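Local coordinates for protein methylmalonate-semialdehyde dehydrogenase (Oceanimonas doudoroffii, PDB 4ZZ7) that probably oxidises methylmalonate semialdehyde with NAD in a CoA-acylating reaction, as a member of the aldehyde dehydrogenase family, at residues 55-60 against 166-171; 134-140 against 476-482. All coordinates share one frame; numbering follows the deposited sequence.

Contact 1 (55-60 against 166-171); sequences AFPTWR and IVCGNC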
ATOM      1  N   ALA A  55       6.497  32.008   0.514  1.00 25.54           N
ATOM      2  CA  ALA A  55       5.317  31.354   1.129  1.00 24.71           C
ATOM      3  C   ALA A  55       5.535  29.885   1.553  1.00 24.54           C
ATOM      4  O   ALA A  55       4.794  29.365   2.402  1.00 24.96           O
ATOM      5  CB  ALA A  55       4.118  31.442   0.188  1.00 24.81           C
ATOM      6  N   PHE A  56       6.538  29.234   0.956  1.00 23.33           N
ATOM      7  CA  PHE A  56       6.841  27.815   1.167  1.00 21.98           C
ATOM      8  C   PHE A  56       7.052  27.347   2.613  1.00 22.41           C
ATOM      9  O   PHE A  56       6.414  26.390   3.000  1.00 24.37           O
ATOM     10  CB  PHE A  56       8.039  27.392   0.302  1.00 21.99           C
ATOM     11  CG  PHE A  56       8.486  25.969   0.528  1.00 21.47           C
ATOM     12  CD1 PHE A  56       7.651  24.917   0.236  1.00 21.45           C
ATOM     13  CD2 PHE A  56       9.737  25.691   1.036  1.00 21.26           C
ATOM     14  CE1 PHE A  56       8.046  23.619   0.460  1.00 21.32           C
ATOM     15  CE2 PHE A  56      10.141  24.396   1.248  1.00 20.59           C
ATOM     16  CZ  PHE A  56       9.294  23.358   0.960  1.00 21.01           C
ATOM     17  N   PRO A  57       7.942  27.993   3.410  1.00 21.46           N
ATOM     18  CA  PRO A  57       8.216  27.499   4.766  1.00 20.66           C
ATOM     19  C   PRO A  57       6.989  27.229   5.632  1.00 19.84           C
ATOM     20  O   PRO A  57       6.874  26.156   6.240  1.00 19.75           O
ATOM     21  CB  PRO A  57       9.048  28.617   5.383  1.00 20.72           C
ATOM     22  CG  PRO A  57       9.754  29.211   4.230  1.00 21.11           C
ATOM     23  CD  PRO A  57       8.787  29.154   3.091  1.00 21.35           C
ATOM     24  N   THR A  58       6.073  28.180   5.682  1.00 19.13           N
ATOM     25  CA  THR A  58       4.885  27.984   6.507  1.00 19.26           C
ATOM     26  C   THR A  58       3.979  26.954   5.852  1.00 19.23           C
ATOM     27  O   THR A  58       3.407  26.112   6.549  1.00 20.53           O
ATOM     28  CB  THR A  58       4.130  29.289   6.837  1.00 18.24           C
ATOM     29  OG1 THR A  58       3.835  29.998   5.632  1.00 19.32           O
ATOM     30  CG2 THR A  58       4.980  30.155   7.718  1.00 17.71           C
ATOM     31  N   TRP A  59       3.897  26.967   4.524  1.00 18.42           N
ATOM     32  CA  TRP A  59       3.012  26.038   3.813  1.00 18.09           C
ATOM     33  C   TRP A  59       3.486  24.571   3.939  1.00 18.09           C
ATOM     34  O   TRP A  59       2.691  23.650   4.156  1.00 17.71           O
ATOM     35  CB  TRP A  59       2.839  26.475   2.353  1.00 17.54           C
ATOM     36  CG  TRP A  59       1.826  25.661   1.601  1.00 17.10           C
ATOM     37  CD1 TRP A  59       2.071  24.802   0.563  1.00 16.44           C
ATOM     38  CD2 TRP A  59       0.418  25.595   1.852  1.00 16.78           C
ATOM     39  NE1 TRP A  59       0.911  24.222   0.146  1.00 15.99           N
ATOM     40  CE2 TRP A  59      -0.125  24.686   0.916  1.00 16.47           C
ATOM     41  CE3 TRP A  59      -0.438  26.213   2.777  1.00 16.51           C
ATOM     42  CZ2 TRP A  59      -1.497  24.385   0.869  1.00 16.52           C
ATOM     43  CZ3 TRP A  59      -1.793  25.916   2.732  1.00 16.53           C
ATOM     44  CH2 TRP A  59      -2.311  25.018   1.774  1.00 16.63           C
ATOM     45  N   ARG A  60       4.786  24.379   3.848  1.00 18.91           N
ATOM     46  CA  ARG A  60       5.426  23.097   4.130  1.00 20.65           C
ATOM     47  C   ARG A  60       5.001  22.536   5.473  1.00 19.83           C
ATOM     48  O   ARG A  60       4.723  21.362   5.586  1.00 19.56           O
ATOM     49  CB  ARG A  60       6.962  23.263   4.117  1.00 22.90           C
ATOM     50  CG  ARG A  60       7.791  22.027   4.457  1.00 24.38           C
ATOM     51  CD  ARG A  60       9.244  22.363   4.803  1.00 26.41           C
ATOM     52  NE  ARG A  60       9.674  21.629   6.010  1.00 27.86           N
ATOM     53  CZ  ARG A  60      10.369  20.480   6.032  1.00 28.62           C
ATOM     54  NH1 ARG A  60      10.775  19.841   4.917  1.00 28.47           N
ATOM     55  NH2 ARG A  60      10.657  19.944   7.205  1.00 28.96           N
ATOM     56  N   ILE A 166       0.446  21.329  -4.646  1.00 13.51           N
ATOM     57  CA  ILE A 166       0.201  22.258  -3.543  1.00 13.44           C
ATOM     58  C   ILE A 166      -0.165  21.478  -2.286  1.00 13.99           C
ATOM     59  O   ILE A 166       0.427  21.655  -1.230  1.00 13.91           O
ATOM     60  CB  ILE A 166      -0.888  23.283  -3.892  1.00 12.96           C
ATOM     61  CG1 ILE A 166      -0.307  24.320  -4.859  1.00 13.05           C
ATOM     62  CG2 ILE A 166      -1.400  23.986  -2.650  1.00 12.68           C
ATOM     63  CD1 ILE A 166      -1.336  25.162  -5.579  1.00 13.15           C
ATOM     64  N   VAL A 167      -1.116  20.574  -2.414  1.00 14.73           N
ATOM     65  CA  VAL A 167      -1.573  19.811  -1.267  1.00 14.80           C
ATOM     66  C   VAL A 167      -0.428  18.973  -0.686  1.00 15.43           C
ATOM     67  O   VAL A 167      -0.430  18.689   0.509  1.00 16.03           O
ATOM     68  CB  VAL A 167      -2.801  18.950  -1.635  1.00 14.79           C
ATOM     69  CG1 VAL A 167      -2.403  17.551  -2.123  1.00 14.94           C
ATOM     70  CG2 VAL A 167      -3.743  18.859  -0.461  1.00 15.10           C
ATOM     71  N   CYS A 168       0.544  18.590  -1.524  1.00 15.51           N
ATOM     72  CA  CYS A 168       1.781  17.942  -1.053  1.00 15.80           C
ATOM     73  C   CYS A 168       2.838  18.838  -0.281  1.00 16.97           C
ATOM     74  O   CYS A 168       3.951  18.367   0.082  1.00 17.04           O
ATOM     75  CB  CYS A 168       2.446  17.248  -2.228  1.00 15.39           C
ATOM     76  SG  CYS A 168       1.558  15.763  -2.715  1.00 15.01           S
ATOM     77  N   GLY A 169       2.492  20.111  -0.043  1.00 16.88           N
ATOM     78  CA  GLY A 169       3.318  21.026   0.728  1.00 15.89           C
ATOM     79  C   GLY A 169       4.194  21.947  -0.098  1.00 15.81           C
ATOM     80  O   GLY A 169       5.043  22.620   0.470  1.00 15.58           O
ATOM     81  N   ASN A 170       4.000  22.003  -1.419  1.00 15.79           N
ATOM     82  CA  ASN A 170       4.822  22.862  -2.287  1.00 16.14           C
ATOM     83  C   ASN A 170       4.177  24.217  -2.598  1.00 17.08           C
ATOM     84  O   ASN A 170       2.990  24.444  -2.368  1.00 17.92           O
ATOM     85  CB  ASN A 170       5.073  22.170  -3.622  1.00 15.79           C
ATOM     86  CG  ASN A 170       5.775  20.853  -3.476  1.00 15.60           C
ATOM     87  OD1 ASN A 170       6.920  20.806  -3.039  1.00 15.63           O
ATOM     88  ND2 ASN A 170       5.106  19.768  -3.861  1.00 15.60           N
ATOM     89  N   CYS A 171       4.960  25.111  -3.167  1.00 17.30           N
ATOM     90  CA  CYS A 171       4.403  26.258  -3.852  1.00 17.97           C
ATOM     91  C   CYS A 171       4.610  26.058  -5.339  1.00 17.54           C
ATOM     92  O   CYS A 171       5.491  25.315  -5.734  1.00 18.50           O
ATOM     93  CB  CYS A 171       5.073  27.530  -3.361  1.00 19.09           C
ATOM     94  SG  CYS A 171       4.775  27.838  -1.599  1.00 20.23           S
TER
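A Schellman motif ends helix 156-167 at Gly169, and helix 42-61 packs against it with Trp59 and Phe56. This lies in the part of the aldehyde dehydrogenase fold where the chain leaves that helix for strand 171-175 of the mostly parallel sheet. The indole of Trp59 meets the helix end with its pyrrole edge. Its NE1 donates to Ile166 O at 3.0 Å, from above the carbonyl plane and with a bent N-H...O angle of 149°. Gly169 N reaches the same oxygen from the opposite face, so two N-H groups grip one helix-end carbonyl. The CG of Trp59 is anti to the backbone N (chi1 -174°), which carries the ring across to Ile166, where Trp59 CZ2 lies 3.5 Å from Ile166 CG2. With an alanine here, Ile166 O would probably lose the indole donor and keep the N-H of Gly169, and a gap would open beside Ile166 CG2. Leu196, Pro197 and Val200 also touch the indole, and Val70 of helix 64-80 adds to its surroundings. Gly169 has a positive phi of 98°, which leaves no room for a CB beside the carbonyl oxygen of Cys168. Phe56 turns its ring edge to this turn, with CE1 3.2 Å from Gly169 O. Arg60 CB lies over one face of that ring. At the start of the strand, Cys171 SG rests 3.8 Å from Phe56 CB.

Contact 2 (134-140 against 476-482); sequences DSWSEFQ and KRKTVTQ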
ATOM      1  N   ASP A 134      14.216   1.568  15.228  1.00 18.92           N
ATOM      2  CA  ASP A 134      13.095   1.743  14.314  1.00 18.00           C
ATOM      3  C   ASP A 134      13.516   2.633  13.161  1.00 16.98           C
ATOM      4  O   ASP A 134      14.446   3.424  13.290  1.00 15.99           O
ATOM      5  CB  ASP A 134      11.912   2.373  15.036  1.00 17.84           C
ATOM      6  CG  ASP A 134      11.375   1.508  16.145  1.00 18.61           C
ATOM      7  OD1 ASP A 134      11.633   0.277  16.161  1.00 18.51           O
ATOM      8  OD2 ASP A 134      10.676   2.073  17.021  1.00 19.09           O
ATOM      9  N   SER A 135      12.801   2.519  12.046  1.00 16.19           N
ATOM     10  CA  SER A 135      13.056   3.376  10.887  1.00 16.10           C
ATOM     11  C   SER A 135      11.758   3.598  10.155  1.00 16.14           C
ATOM     12  O   SER A 135      10.873   2.765  10.240  1.00 15.47           O
ATOM     13  CB  SER A 135      14.122   2.754   9.957  1.00 15.52           C
ATOM     14  OG  SER A 135      14.450   3.593   8.873  1.00 14.47           O
ATOM     15  N   TRP A 136      11.655   4.731   9.458  1.00 17.09           N
ATOM     16  CA  TRP A 136      10.431   5.105   8.719  1.00 17.87           C
ATOM     17  C   TRP A 136      10.692   6.089   7.600  1.00 17.83           C
ATOM     18  O   TRP A 136      11.615   6.906   7.691  1.00 18.14           O
ATOM     19  CB  TRP A 136       9.351   5.685   9.657  1.00 18.42           C
ATOM     20  CG  TRP A 136       9.695   7.007  10.238  1.00 19.12           C
ATOM     21  CD1 TRP A 136       9.402   8.228   9.714  1.00 19.34           C
ATOM     22  CD2 TRP A 136      10.403   7.252  11.464  1.00 20.13           C
ATOM     23  NE1 TRP A 136       9.879   9.218  10.528  1.00 20.07           N
ATOM     24  CE2 TRP A 136      10.499   8.651  11.615  1.00 19.85           C
ATOM     25  CE3 TRP A 136      10.973   6.423  12.453  1.00 20.21           C
ATOM     26  CZ2 TRP A 136      11.148   9.250  12.718  1.00 18.93           C
ATOM     27  CZ3 TRP A 136      11.629   7.038  13.556  1.00 19.26           C
ATOM     28  CH2 TRP A 136      11.702   8.432  13.664  1.00 18.53           C
ATOM     29  N   SER A 137       9.856   6.032   6.556  1.00 17.86           N
ATOM     30  CA  SER A 137       9.974   6.978   5.436  1.00 17.28           C
ATOM     31  C   SER A 137       9.041   8.170   5.603  1.00 17.43           C
ATOM     32  O   SER A 137       7.985   8.079   6.240  1.00 17.44           O
ATOM     33  CB  SER A 137       9.782   6.301   4.068  1.00 16.81           C
ATOM     34  OG  SER A 137       8.528   5.698   3.909  1.00 16.44           O
ATOM     35  N   GLU A 138       9.457   9.297   5.049  1.00 17.64           N
ATOM     36  CA  GLU A 138       8.608  10.456   4.963  1.00 18.19           C
ATOM     37  C   GLU A 138       8.721  11.012   3.558  1.00 18.71           C
ATOM     38  O   GLU A 138       9.813  11.020   2.971  1.00 18.47           O
ATOM     39  CB  GLU A 138       9.023  11.506   5.990  1.00 18.75           C
ATOM     40  CG  GLU A 138       8.843  11.109   7.458  1.00 19.07           C
ATOM     41  CD  GLU A 138       8.837  12.319   8.388  1.00 19.49           C
ATOM     42  OE1 GLU A 138       9.152  13.433   7.935  1.00 19.84           O
ATOM     43  OE2 GLU A 138       8.491  12.184   9.571  1.00 20.50           O
ATOM     44  N   PHE A 139       7.590  11.471   3.021  1.00 19.48           N
ATOM     45  CA  PHE A 139       7.547  12.109   1.689  1.00 19.79           C
ATOM     46  C   PHE A 139       7.315  13.615   1.809  1.00 20.31           C
ATOM     47  O   PHE A 139       6.183  14.124   1.740  1.00 21.50           O
ATOM     48  CB  PHE A 139       6.523  11.418   0.793  1.00 19.31           C
ATOM     49  CG  PHE A 139       6.801   9.963   0.614  1.00 19.11           C
ATOM     50  CD1 PHE A 139       7.931   9.542  -0.064  1.00 19.43           C
ATOM     51  CD2 PHE A 139       5.950   9.015   1.147  1.00 19.92           C
ATOM     52  CE1 PHE A 139       8.210   8.196  -0.216  1.00 20.19           C
ATOM     53  CE2 PHE A 139       6.208   7.664   0.999  1.00 20.60           C
ATOM     54  CZ  PHE A 139       7.339   7.250   0.309  1.00 20.66           C
ATOM     55  N   GLN A 140       8.426  14.324   1.983  1.00 20.45           N
ATOM     56  CA  GLN A 140       8.396  15.730   2.327  1.00 19.19           C
ATOM     57  C   GLN A 140       8.365  16.559   1.078  1.00 18.73           C
ATOM     58  O   GLN A 140       8.657  16.050  -0.008  1.00 18.48           O
ATOM     59  CB  GLN A 140       9.603  16.076   3.167  1.00 19.02           C
ATOM     60  CG  GLN A 140       9.570  15.339   4.486  1.00 19.12           C
ATOM     61  CD  GLN A 140      10.581  15.842   5.479  1.00 19.03           C
ATOM     62  OE1 GLN A 140      11.498  16.599   5.145  1.00 18.55           O
ATOM     63  NE2 GLN A 140      10.415  15.426   6.722  1.00 19.21           N
ATOM     64  N   LYS A 476       9.850  14.419  -1.908  1.00 14.51           N
ATOM     65  CA  LYS A 476      11.137  13.710  -1.790  1.00 14.52           C
ATOM     66  C   LYS A 476      11.187  12.791  -0.570  1.00 13.92           C
ATOM     67  O   LYS A 476      10.738  13.140   0.527  1.00 13.18           O
ATOM     68  CB  LYS A 476      12.339  14.653  -1.832  1.00 14.69           C
ATOM     69  CG  LYS A 476      12.149  15.935  -1.085  1.00 15.15           C
ATOM     70  CD  LYS A 476      13.363  16.809  -1.238  1.00 15.96           C
ATOM     71  CE  LYS A 476      13.194  18.082  -0.408  1.00 16.65           C
ATOM     72  NZ  LYS A 476      14.424  18.929  -0.392  1.00 16.93           N
ATOM     73  N   ARG A 477      11.725  11.600  -0.803  1.00 13.78           N
ATOM     74  CA  ARG A 477      11.796  10.562   0.203  1.00 13.71           C
ATOM     75  C   ARG A 477      12.885  10.852   1.211  1.00 14.27           C
ATOM     76  O   ARG A 477      14.037  11.096   0.869  1.00 14.30           O
ATOM     77  CB  ARG A 477      12.071   9.226  -0.442  1.00 13.40           C
ATOM     78  CG  ARG A 477      12.213   8.121   0.568  1.00 13.47           C
ATOM     79  CD  ARG A 477      12.729   6.853  -0.073  1.00 13.75           C
ATOM     80  NE  ARG A 477      11.674   6.175  -0.813  1.00 13.91           N
ATOM     81  CZ  ARG A 477      10.807   5.312  -0.296  1.00 14.04           C
ATOM     82  NH1 ARG A 477      10.841   4.967   0.993  1.00 14.86           N
ATOM     83  NH2 ARG A 477       9.897   4.773  -1.082  1.00 14.08           N
ATOM     84  N   LYS A 478      12.500  10.810   2.472  1.00 15.24           N
ATOM     85  CA  LYS A 478      13.430  10.923   3.583  1.00 15.78           C
ATOM     86  C   LYS A 478      13.293   9.656   4.411  1.00 15.56           C
ATOM     87  O   LYS A 478      12.184   9.221   4.732  1.00 15.60           O
ATOM     88  CB  LYS A 478      13.106  12.160   4.443  1.00 16.67           C
ATOM     89  CG  LYS A 478      13.987  12.309   5.678  1.00 17.64           C
ATOM     90  CD  LYS A 478      13.676  13.546   6.504  1.00 18.60           C
ATOM     91  CE  LYS A 478      14.304  14.820   5.931  1.00 19.42           C
ATOM     92  NZ  LYS A 478      14.128  15.979   6.863  1.00 19.65           N
ATOM     93  N   THR A 479      14.412   9.063   4.775  1.00 15.26           N
ATOM     94  CA  THR A 479      14.357   7.930   5.663  1.00 15.44           C
ATOM     95  C   THR A 479      15.042   8.303   6.963  1.00 15.62           C
ATOM     96  O   THR A 479      16.193   8.804   6.974  1.00 15.67           O
ATOM     97  CB  THR A 479      14.995   6.706   5.031  1.00 15.72           C
ATOM     98  OG1 THR A 479      14.430   6.512   3.722  1.00 16.23           O
ATOM     99  CG2 THR A 479      14.753   5.483   5.899  1.00 15.64           C
ATOM    100  N   VAL A 480      14.299   8.088   8.049  1.00 15.27           N
ATOM    101  CA  VAL A 480      14.769   8.310   9.397  1.00 14.94           C
ATOM    102  C   VAL A 480      15.039   6.948  10.005  1.00 15.61           C
ATOM    103  O   VAL A 480      14.233   6.039   9.831  1.00 15.74           O
ATOM    104  CB  VAL A 480      13.731   9.090  10.224  1.00 14.47           C
ATOM    105  CG1 VAL A 480      14.212   9.351  11.655  1.00 14.43           C
ATOM    106  CG2 VAL A 480      13.454  10.412   9.549  1.00 14.35           C
ATOM    107  N   THR A 481      16.186   6.813  10.689  1.00 16.48           N
ATOM    108  CA  THR A 481      16.536   5.630  11.525  1.00 16.49           C
ATOM    109  C   THR A 481      16.836   6.146  12.930  1.00 16.31           C
ATOM    110  O   THR A 481      17.582   7.064  13.103  1.00 15.88           O
ATOM    111  CB  THR A 481      17.738   4.846  10.949  1.00 16.67           C
ATOM    112  OG1 THR A 481      17.437   4.425   9.615  1.00 17.02           O
ATOM    113  CG2 THR A 481      18.055   3.618  11.751  1.00 16.33           C
ATOM    114  N   GLN A 482      16.219   5.543  13.929  1.00 17.71           N
ATOM    115  CA  GLN A 482      16.168   6.100  15.274  1.00 18.32           C
ATOM    116  C   GLN A 482      16.606   5.071  16.267  1.00 19.13           C
ATOM    117  O   GLN A 482      16.236   3.920  16.158  1.00 18.38           O
ATOM    118  CB  GLN A 482      14.734   6.488  15.617  1.00 18.58           C
ATOM    119  CG  GLN A 482      14.593   7.371  16.831  1.00 18.01           C
ATOM    120  CD  GLN A 482      13.151   7.640  17.141  1.00 17.65           C
ATOM    121  OE1 GLN A 482      12.450   6.745  17.570  1.00 16.90           O
ATOM    122  NE2 GLN A 482      12.706   8.874  16.945  1.00 18.05           N
TER
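Trp136 and Val480 face each other in a hydrogen-bonded pair of two antiparallel strands, 134-140 and 476-482. The strands run at 153° to each other. Backbone bonds join Asp134 with Gln482, Trp136 with Val480, Glu138 with Lys478, and Gln140 with Lys476. The side chains of these pairs share one face of the sheet. Trp136 holds CG between its backbone N and carbonyl carbon (chi1 68°), which lays the indole over its neighbour across the strands. Val480 CG1 makes a CH-pi contact with the six-membered ring, 3.6 Å from its centroid. Gln482 comes to the ring edge instead, with Gln482 NE2 3.5 Å from Trp136 CH2 and its amide plane steep to the indole. Trp136 NE1 makes a weak bond to Glu138 OE2. That oxygen is also bonded by His125 of the third subunit, whose ring stacks with Trp136. Glu138 OE1 takes a 2.7 Å bond from Gln140 NE2, nearly in the amide plane. Lys478 NZ bonds weakly to Gln140 OE1, but its stronger partners are Ser429 O and Ile432 O of the second subunit.

The other face carries Ser135, Ser137, Phe139, Arg477, Thr479 and Thr481. Val480 O takes two donors: Trp136 N in the carbonyl plane, and Ser135 OG, at 2.6 Å, from above it. Phe139 turns its ring edge to the face of the Arg477 guanidinium, the planes 82° apart, with Phe139 CZ 3.8 Å from Arg477 NH2. That NH2 forms a salt bridge with Asp469 of the second subunit.

Strand 133-141 is the middle of three, between 123-126 and 475-483. Arg472 of helix 467-473 touches Phe139 and Arg477, and residues 479-482 pair in parallel with a strand of the second subunit.

How the contacts relate
Both contacts are largely buried, but in different ways. Contact 1 lies nearer the centre of the chain and joins two helices at the entry to the mostly parallel sheet. It sets aromatic side chains against the backbone of a turn, with a single hydrogen bond across it. Contact 2 lies farther out, on an antiparallel sheet that three other subunits help to cover. It is held by regular backbone bonding and by many polar and charged side chains whose partners often sit on those subunits. The two share no helix or strand, yet they touch where Arg60 NH1 makes a weak hydrogen bond to Gln140 OE1. Asp430 of the second subunit also binds both residues through its carbonyl oxygen.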